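Local atomic coordinates of probable benzoylformate decarboxylase (Rhodococcus jostii, PDB entry 7ORX), a protein that belongs to the thiamine diphosphate-dependent enzyme family and binds thiamine diphosphate together with a sodium ion. Residues V159-Y163 / D164-A168. Residues are numbered along the deposited sequence; the frame is centred on the assembly and turned at random.
Sequences VSVPY and DDWAA
At the C-terminal end of strand 157-162 the chain leaves the parallel sheet through a tight turn, and Val161 and Pro162 of the strand meet Asp165 and Trp166 of that turn. Evidence for the turn is the bond from Asp165 N to Pro162 O, 2.9 Å long with an N-H...O angle of 160°. The bond is fairly straight at the hydrogen, but the donor stands well above the carbonyl plane and thus off the lone pairs. One residue further on, Trp166 N reaches Tyr163 O in a weak bond. From 164 to 167 the backbone coils as in a helix, yet the bonding of a true helix does not develop; Ala168 N to Asp165 O, 3.1 Å, closes a type I turn. The valine side chain stands roughly perpendicular to that of Trp166. Its CG1, anti to its own backbone N (chi1 -179°), lies over one face of the indole, nearer the ring's margin than its middle, with Trp166 CZ2 3.6 Å from Val161 CG1. The strand is interior to the six-stranded parallel sheet of the N-terminal thiamine diphosphate-binding domain, between strands 95-101 and 128-130; helix 7-17 also packs against the indole. The Pro162 ring lies beside the Asp165 carboxylate, Pro162 CD being 3.3 Å from Asp165 OD2. Asp164 approaches the same ring, its OD1 3.5 Å from Pro162 CB, because its first torsion (61°) folds the carboxylate back over the chain toward the proline. Both acids share Arg104, which forms a salt bridge with Asp165 OD2 through its side chain and a hydrogen bond to Asp164 OD1 through its backbone N. Tyr163 packs against Leu471 of a second subunit.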
loop_
_atom_site.group_PDB
_atom_site.type_symbol
_atom_site.label_atom_id
_atom_site.label_comp_id
_atom_site.label_asym_id
_atom_site.label_seq_id
_atom_site.Cartn_x
_atom_site.Cartn_y
_atom_site.Cartn_z
ATOM N N VAL C 159 -4.716 -0.197 15.157
ATOM C CA VAL C 159 -6.115 -0.658 15.048
ATOM C C VAL C 159 -6.969 0.603 14.973
ATOM O O VAL C 159 -6.914 1.374 15.932
ATOM C CB VAL C 159 -6.496 -1.517 16.260
ATOM C CG1 VAL C 159 -7.943 -1.915 16.157
ATOM C CG2 VAL C 159 -5.608 -2.732 16.396
ATOM N N SER C 160 -7.729 0.800 13.895
ATOM C CA SER C 160 -8.642 1.967 13.738
ATOM C C SER C 160 -10.043 1.481 14.052
ATOM O O SER C 160 -10.428 0.575 13.397
ATOM C CB SER C 160 -8.522 2.567 12.335
ATOM O OG SER C 160 -9.635 3.368 11.968
ATOM N N VAL C 161 -10.746 2.043 15.034
ATOM C CA VAL C 161 -12.101 1.562 15.448
ATOM C C VAL C 161 -13.109 2.704 15.282
ATOM O O VAL C 161 -12.951 3.774 15.894
ATOM C CB VAL C 161 -12.098 1.029 16.890
ATOM C CG1 VAL C 161 -13.477 0.532 17.251
ATOM C CG2 VAL C 161 -11.005 0.001 17.113
ATOM N N PRO C 162 -14.146 2.523 14.423
ATOM C CA PRO C 162 -15.243 3.474 14.302
ATOM C C PRO C 162 -15.941 3.628 15.654
ATOM O O PRO C 162 -16.135 2.634 16.359
ATOM C CB PRO C 162 -16.178 2.851 13.261
ATOM C CG PRO C 162 -15.310 1.921 12.457
ATOM C CD PRO C 162 -14.252 1.453 13.425
ATOM N N TYR C 163 -16.293 4.853 16.016
ATOM C CA TYR C 163 -16.607 5.148 17.430
ATOM C C TYR C 163 -17.925 4.459 17.801
ATOM O O TYR C 163 -18.093 4.052 18.956
ATOM C CB TYR C 163 -16.491 6.650 17.678
ATOM C CG TYR C 163 -17.620 7.552 17.269
ATOM C CD1 TYR C 163 -18.874 7.489 17.847
ATOM C CD2 TYR C 163 -17.372 8.590 16.387
ATOM C CE1 TYR C 163 -19.866 8.394 17.501
ATOM C CE2 TYR C 163 -18.343 9.510 16.040
ATOM C CZ TYR C 163 -19.600 9.410 16.588
ATOM O OH TYR C 163 -20.501 10.348 16.165
ATOM N N ASP C 164 -18.807 4.253 16.829
ATOM C CA ASP C 164 -20.120 3.608 17.051
ATOM C C ASP C 164 -19.933 2.112 17.356
ATOM O O ASP C 164 -20.906 1.475 17.798
ATOM C CB ASP C 164 -21.086 3.896 15.895
ATOM C CG ASP C 164 -20.672 3.395 14.514
ATOM O OD1 ASP C 164 -19.470 3.585 14.149
ATOM O OD2 ASP C 164 -21.585 2.840 13.768
ATOM N N ASP C 165 -18.742 1.552 17.173
ATOM C CA ASP C 165 -18.525 0.093 17.385
ATOM C C ASP C 165 -18.527 -0.217 18.881
ATOM O O ASP C 165 -18.902 -1.336 19.229
ATOM C CB ASP C 165 -17.208 -0.393 16.785
ATOM C CG ASP C 165 -17.236 -0.542 15.271
ATOM O OD1 ASP C 165 -18.354 -0.358 14.662
ATOM O OD2 ASP C 165 -16.140 -0.874 14.692
ATOM N N TRP C 166 -18.134 0.740 19.724
ATOM C CA TRP C 166 -17.899 0.486 21.167
ATOM C C TRP C 166 -19.216 0.109 21.865
ATOM O O TRP C 166 -19.199 -0.661 22.798
ATOM C CB TRP C 166 -17.241 1.708 21.789
ATOM C CG TRP C 166 -15.873 1.949 21.249
ATOM C CD1 TRP C 166 -15.437 3.029 20.536
ATOM C CD2 TRP C 166 -14.752 1.068 21.375
ATOM N NE1 TRP C 166 -14.116 2.879 20.208
ATOM C CE2 TRP C 166 -13.664 1.694 20.719
ATOM C CE3 TRP C 166 -14.562 -0.157 22.009
ATOM C CZ2 TRP C 166 -12.409 1.100 20.640
ATOM C CZ3 TRP C 166 -13.310 -0.730 21.961
ATOM C CH2 TRP C 166 -12.249 -0.107 21.279
ATOM N N ALA C 167 -20.319 0.660 21.378
ATOM C CA ALA C 167 -21.676 0.548 21.940
ATOM C C ALA C 167 -22.344 -0.719 21.401
ATOM O O ALA C 167 -23.354 -1.151 21.994
ATOM C CB ALA C 167 -22.475 1.779 21.582
ATOM N N ALA C 168 -21.827 -1.333 20.338
ATOM C CA ALA C 168 -22.457 -2.537 19.737
ATOM C C ALA C 168 -22.385 -3.723 20.704
ATOM O O ALA C 168 -21.468 -3.750 21.555
ATOM C CB ALA C 168 -21.797 -2.868 18.420
#